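Local coordinates for mandelate racemase/muconate lactonizing enzyme-like protein (Rubrobacter xylanophilus DSM 9941, PDB 3CYJ), which belongs to the mandelate racemase/muconate lactonizing enzyme group of the enolase superfamily and carries a sodium ion in its barrel domain, at residues E170-R182 with Q203-G216. Numbering follows the deposited sequence. Where two conformers were deposited one is given.
Sequences EPEKDPERVRAAR and QALYWAGAFAREAG
Pro171 and Pro175 press against Trp207 where two neighbouring outer helices of the TIM-barrel domain meet. Helices 174-185 and 201-215 follow the parallel strands 162-166 and 190-194, so they are the outer helices of successive beta-alpha units. Their axes come within 9.3 Å at a crossing angle of -39°. They are closest at the C-terminal end of 203-215 and splay apart toward Gln203. Large side chains fill the wide end. The indole of Trp207 reaches across it. Pro175 meets the edge of that indole, its CG 3.7 Å from Trp207 CH2. Pro171 lies further along, with CB 3.9 Å from Trp207 CZ2. Tyr206 covers one face of the indole, and Tyr199 stacks with Trp207.

Phe211 is the next bump. Trp207 CE3 lies over one face of its ring, 3.4 Å above the plane and toward the rim. The ring edge meets Asp174 CB in plane, while Val178 CG1 lies at its CD1 and CE1, and CG2 at CD1. The ring also touches Val167 and Ile217, placing it on the barrel side of the helix pair. The Asp174 carboxylate accepts a bond from Gly168 N. Glu214 bends at chi2 and lays its carboxylate along Pro175, with OE1 3.5 Å from Pro175 CB. Arg179 crosses Glu214 obliquely, but their charged ends stay apart.

At the narrow end a small residue lets the backbones close in. The methyl of Ala215, CB, sits 3.6 Å from Val178 O and also touches Val178 CB. Arg182 bends at chi2 and chi3 around this end. Its NH1 bonds to Gly186 O and Val189 O. The NE and NH2 edge of the guanidinium holds Ala215 O side-on, through Arg182 NE at 3.0 Å and Arg182 NH2 at 2.9 Å, with N-H...O angles near 140°.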
loop_
_atom_site.group_PDB
_atom_site.type_symbol
_atom_site.label_atom_id
_atom_site.label_comp_id
_atom_site.label_asym_id
_atom_site.label_seq_id
_atom_site.Cartn_x
_atom_site.Cartn_y
_atom_site.Cartn_z
ATOM N N GLU A 170 -20.786 6.437 -31.078
ATOM C CA GLU A 170 -21.939 7.285 -30.819
ATOM C C GLU A 170 -22.782 6.723 -29.667
ATOM O O GLU A 170 -23.794 6.039 -29.883
ATOM C CB GLU A 170 -22.786 7.436 -32.078
ATOM C CG GLU A 170 -22.317 8.619 -32.988
ATOM C CD GLU A 170 -23.093 8.687 -34.302
ATOM O OE1 GLU A 170 -24.330 8.977 -34.280
ATOM O OE2 GLU A 170 -22.451 8.439 -35.352
ATOM N N PRO A 171 -22.374 7.036 -28.430
ATOM C CA PRO A 171 -22.972 6.353 -27.274
ATOM C C PRO A 171 -24.519 6.346 -27.232
ATOM O O PRO A 171 -25.127 5.341 -26.818
ATOM C CB PRO A 171 -22.345 7.074 -26.073
ATOM C CG PRO A 171 -21.030 7.654 -26.629
ATOM C CD PRO A 171 -21.294 7.985 -28.061
ATOM N N GLU A 172 -25.137 7.426 -27.684
ATOM C CA GLU A 172 -26.591 7.539 -27.822
ATOM C C GLU A 172 -27.209 6.448 -28.663
ATOM O O GLU A 172 -28.309 6.003 -28.387
ATOM C CB GLU A 172 -26.982 8.901 -28.430
ATOM C CG GLU A 172 -28.495 9.178 -28.384
ATOM C CD GLU A 172 -29.208 9.125 -29.774
ATOM O OE1 GLU A 172 -30.427 8.731 -29.819
ATOM O OE2 GLU A 172 -28.551 9.487 -30.805
ATOM N N LYS A 173 -26.502 5.991 -29.685
ATOM C CA LYS A 173 -27.059 4.938 -30.534
ATOM C C LYS A 173 -26.834 3.506 -30.026
ATOM O O LYS A 173 -27.496 2.588 -30.453
ATOM C CB LYS A 173 -26.539 5.090 -31.950
ATOM C CG LYS A 173 -27.133 6.309 -32.671
ATOM C CD LYS A 173 -26.172 6.844 -33.766
ATOM C CE LYS A 173 -25.085 5.798 -34.185
ATOM N NZ LYS A 173 -25.173 5.267 -35.580
ATOM N N ASP A 174 -25.915 3.327 -29.088
ATOM C CA ASP A 174 -25.488 1.989 -28.696
ATOM C C ASP A 174 -26.568 1.103 -28.030
ATOM O O ASP A 174 -26.618 -0.097 -28.297
ATOM C CB ASP A 174 -24.229 2.075 -27.811
ATOM C CG ASP A 174 -22.971 2.401 -28.607
ATOM O OD1 ASP A 174 -22.912 2.075 -29.833
ATOM O OD2 ASP A 174 -22.052 2.995 -27.992
ATOM N N PRO A 175 -27.428 1.681 -27.161
ATOM C CA PRO A 175 -28.493 0.842 -26.589
ATOM C C PRO A 175 -29.354 0.126 -27.622
ATOM O O PRO A 175 -29.542 -1.066 -27.496
ATOM C CB PRO A 175 -29.303 1.809 -25.752
ATOM C CG PRO A 175 -28.310 2.912 -25.422
ATOM C CD PRO A 175 -27.487 3.056 -26.636
ATOM N N GLU A 176 -29.804 0.787 -28.678
ATOM C CA GLU A 176 -30.477 -0.003 -29.713
ATOM C C GLU A 176 -29.585 -0.899 -30.541
ATOM O O GLU A 176 -30.045 -1.944 -30.997
ATOM C CB GLU A 176 -31.466 0.789 -30.569
ATOM C CG GLU A 176 -30.891 1.869 -31.394
ATOM C CD GLU A 176 -31.936 2.442 -32.405
ATOM O OE1 GLU A 176 -31.816 3.647 -32.748
ATOM O OE2 GLU A 176 -32.871 1.693 -32.841
ATOM N N ARG A 177 -28.308 -0.542 -30.722
ATOM C CA ARG A 177 -27.416 -1.420 -31.461
ATOM C C ARG A 177 -27.184 -2.710 -30.683
ATOM O O ARG A 177 -27.191 -3.780 -31.263
ATOM C CB ARG A 177 -26.103 -0.713 -31.827
ATOM C CG ARG A 177 -26.310 0.507 -32.732
ATOM C CD ARG A 177 -25.016 1.170 -33.163
ATOM N NE ARG A 177 -24.130 0.285 -33.922
ATOM C CZ ARG A 177 -24.213 0.063 -35.235
ATOM N NH1 ARG A 177 -25.181 0.660 -35.950
ATOM N NH2 ARG A 177 -23.328 -0.760 -35.827
ATOM N N VAL A 178 -27.010 -2.624 -29.359
ATOM C CA VAL A 178 -26.841 -3.856 -28.565
ATOM C C VAL A 178 -28.140 -4.671 -28.440
ATOM O O VAL A 178 -28.116 -5.895 -28.482
ATOM C CB VAL A 178 -26.205 -3.641 -27.143
ATOM C CG1 VAL A 178 -24.769 -3.120 -27.263
ATOM C CG2 VAL A 178 -27.030 -2.714 -26.275
ATOM N N ARG A 179 -29.273 -3.979 -28.306
ATOM C CA ARG A 179 -30.588 -4.636 -28.337
ATOM C C ARG A 179 -30.847 -5.374 -29.643
ATOM O O ARG A 179 -31.323 -6.502 -29.613
ATOM C CB ARG A 179 -31.704 -3.648 -28.000
ATOM C CG ARG A 179 -31.747 -3.424 -26.469
ATOM C CD ARG A 179 -32.963 -2.649 -26.025
ATOM N NE ARG A 179 -33.048 -1.407 -26.780
ATOM C CZ ARG A 179 -32.893 -0.198 -26.230
ATOM N NH1 ARG A 179 -32.659 -0.114 -24.892
ATOM N NH2 ARG A 179 -32.996 0.903 -27.018
ATOM N N ALA A 180 -30.485 -4.749 -30.765
ATOM C CA ALA A 180 -30.553 -5.366 -32.102
ATOM C C ALA A 180 -29.662 -6.581 -32.260
ATOM O O ALA A 180 -30.038 -7.582 -32.900
ATOM C CB ALA A 180 -30.206 -4.333 -33.213
ATOM N N ALA A 181 -28.465 -6.493 -31.697
ATOM C CA ALA A 181 -27.536 -7.630 -31.715
ATOM C C ALA A 181 -28.098 -8.800 -30.885
ATOM O O ALA A 181 -27.977 -9.958 -31.262
ATOM C CB ALA A 181 -26.102 -7.184 -31.204
ATOM N N ARG A 182 -28.686 -8.495 -29.744
ATOM C CA ARG A 182 -29.241 -9.550 -28.907
ATOM C C ARG A 182 -30.397 -10.302 -29.613
ATOM O O ARG A 182 -30.533 -11.543 -29.495
ATOM C CB ARG A 182 -29.697 -9.002 -27.550
ATOM C CG ARG A 182 -30.385 -10.073 -26.645
ATOM C CD ARG A 182 -29.478 -11.293 -26.452
ATOM N NE ARG A 182 -28.485 -11.052 -25.439
ATOM C CZ ARG A 182 -27.416 -11.821 -25.263
ATOM N NH1 ARG A 182 -27.237 -12.864 -26.062
ATOM N NH2 ARG A 182 -26.556 -11.568 -24.272
ATOM N N GLN A 203 -17.826 7.183 -17.418
ATOM C CA GLN A 203 -18.610 6.858 -18.619
ATOM C C GLN A 203 -18.615 5.344 -18.802
ATOM O O GLN A 203 -19.666 4.717 -19.015
ATOM C CB GLN A 203 -17.978 7.565 -19.840
ATOM C CG GLN A 203 -18.886 7.805 -21.054
ATOM C CD GLN A 203 -18.139 8.474 -22.291
ATOM O OE1 GLN A 203 -16.915 8.741 -22.231
ATOM N NE2 GLN A 203 -18.888 8.696 -23.410
ATOM N N ALA A 204 -17.434 4.741 -18.719
ATOM C CA ALA A 204 -17.292 3.306 -18.865
ATOM C C ALA A 204 -18.060 2.570 -17.735
ATOM O O ALA A 204 -18.740 1.597 -17.972
ATOM C CB ALA A 204 -15.800 2.918 -18.871
ATOM N N LEU A 205 -17.945 3.044 -16.499
ATOM C CA LEU A 205 -18.704 2.424 -15.406
ATOM C C LEU A 205 -20.197 2.481 -15.706
ATOM O O LEU A 205 -20.878 1.491 -15.540
ATOM C CB LEU A 205 -18.402 3.045 -14.042
ATOM C CG LEU A 205 -19.072 2.398 -12.788
ATOM C CD1 LEU A 205 -18.726 0.929 -12.593
ATOM C CD2 LEU A 205 -18.629 3.164 -11.522
ATOM N N TYR A 206 -20.706 3.606 -16.197
ATOM C CA TYR A 206 -22.139 3.684 -16.562
ATOM C C TYR A 206 -22.503 2.608 -17.600
ATOM O O TYR A 206 -23.500 1.876 -17.438
ATOM C CB TYR A 206 -22.537 5.086 -17.057
ATOM C CG TYR A 206 -23.908 5.071 -17.664
ATOM C CD1 TYR A 206 -25.037 5.186 -16.859
ATOM C CD2 TYR A 206 -24.088 4.882 -19.050
ATOM C CE1 TYR A 206 -26.304 5.112 -17.407
ATOM C CE2 TYR A 206 -25.327 4.809 -19.594
ATOM C CZ TYR A 206 -26.439 4.934 -18.773
ATOM O OH TYR A 206 -27.701 4.842 -19.313
ATOM N N TRP A 207 -21.687 2.499 -18.656
ATOM C CA TRP A 207 -22.010 1.620 -19.779
ATOM C C TRP A 207 -21.863 0.151 -19.465
ATOM O O TRP A 207 -22.608 -0.631 -19.997
ATOM C CB TRP A 207 -21.241 1.969 -21.063
ATOM C CG TRP A 207 -21.807 3.195 -21.697
ATOM C CD1 TRP A 207 -21.222 4.442 -21.754
ATOM C CD2 TRP A 207 -23.109 3.327 -22.292
ATOM N NE1 TRP A 207 -22.074 5.322 -22.355
ATOM C CE2 TRP A 207 -23.245 4.666 -22.697
ATOM C CE3 TRP A 207 -24.156 2.435 -22.545
ATOM C CZ2 TRP A 207 -24.413 5.149 -23.362
ATOM C CZ3 TRP A 207 -25.287 2.898 -23.202
ATOM C CH2 TRP A 207 -25.410 4.256 -23.594
ATOM N N ALA A 208 -20.886 -0.226 -18.642
ATOM C CA ALA A 208 -20.788 -1.605 -18.226
ATOM C C ALA A 208 -22.163 -2.057 -17.640
ATOM O O ALA A 208 -22.634 -3.142 -17.959
ATOM C CB ALA A 208 -19.653 -1.811 -17.185
ATOM N N GLY A 209 -22.765 -1.227 -16.778
ATOM C CA GLY A 209 -24.036 -1.555 -16.132
ATOM C C GLY A 209 -25.234 -1.493 -17.095
ATOM O O GLY A 209 -26.049 -2.434 -17.142
ATOM N N ALA A 210 -25.305 -0.408 -17.872
ATOM C CA ALA A 210 -26.308 -0.219 -18.900
ATOM C C ALA A 210 -26.346 -1.368 -19.929
ATOM O O ALA A 210 -27.400 -1.904 -20.239
ATOM C CB ALA A 210 -26.082 1.140 -19.622
ATOM N N PHE A 211 -25.202 -1.698 -20.508
ATOM C CA PHE A 211 -25.128 -2.805 -21.442
ATOM C C PHE A 211 -25.498 -4.141 -20.795
ATOM O O PHE A 211 -26.195 -4.926 -21.430
ATOM C CB PHE A 211 -23.755 -2.901 -22.067
ATOM C CG PHE A 211 -23.414 -1.764 -23.017
ATOM C CD1 PHE A 211 -24.352 -1.253 -23.879
ATOM C CD2 PHE A 211 -22.111 -1.284 -23.092
ATOM C CE1 PHE A 211 -24.005 -0.233 -24.786
ATOM C CE2 PHE A 211 -21.759 -0.288 -23.982
ATOM C CZ PHE A 211 -22.709 0.237 -24.828
ATOM N N ALA A 212 -25.059 -4.406 -19.555
ATOM C CA ALA A 212 -25.554 -5.595 -18.849
ATOM C C ALA A 212 -27.105 -5.686 -18.811
ATOM O O ALA A 212 -27.681 -6.712 -19.212
ATOM C CB ALA A 212 -24.938 -5.718 -17.445
ATOM N N ARG A 213 -27.773 -4.587 -18.439
ATOM C CA ARG A 213 -29.237 -4.534 -18.333
ATOM C C ARG A 213 -29.922 -4.595 -19.697
ATOM O O ARG A 213 -30.891 -5.325 -19.884
ATOM C CB ARG A 213 -29.689 -3.261 -17.618
ATOM C CG ARG A 213 -29.235 -3.124 -16.159
ATOM C CD ARG A 213 -29.840 -1.856 -15.461
ATOM N NE ARG A 213 -29.358 -0.568 -16.016
ATOM C CZ ARG A 213 -28.260 0.074 -15.589
ATOM N NH1 ARG A 213 -27.869 1.240 -16.146
ATOM N NH2 ARG A 213 -27.545 -0.467 -14.605
ATOM N N GLU A 214 -29.414 -3.814 -20.640
ATOM C CA GLU A 214 -30.011 -3.689 -21.968
ATOM C C GLU A 214 -29.911 -4.974 -22.768
ATOM O O GLU A 214 -30.827 -5.299 -23.498
ATOM C CB GLU A 214 -29.342 -2.557 -22.757
ATOM C CG GLU A 214 -29.896 -1.237 -22.417
ATOM C CD GLU A 214 -28.908 -0.098 -22.533
ATOM O OE1 GLU A 214 -27.926 -0.214 -23.320
ATOM O OE2 GLU A 214 -29.133 0.919 -21.808
ATOM N N ALA A 215 -28.786 -5.691 -22.678
ATOM C CA ALA A 215 -28.607 -6.860 -23.563
ATOM C C ALA A 215 -27.856 -7.984 -22.936
ATOM O O ALA A 215 -27.467 -8.907 -23.646
ATOM C CB ALA A 215 -27.934 -6.501 -24.896
ATOM N N GLY A 216 -27.618 -7.932 -21.637
ATOM C CA GLY A 216 -26.965 -9.065 -20.981
ATOM C C GLY A 216 -25.532 -9.376 -21.441
ATOM O O GLY A 216 -25.164 -10.551 -21.632
#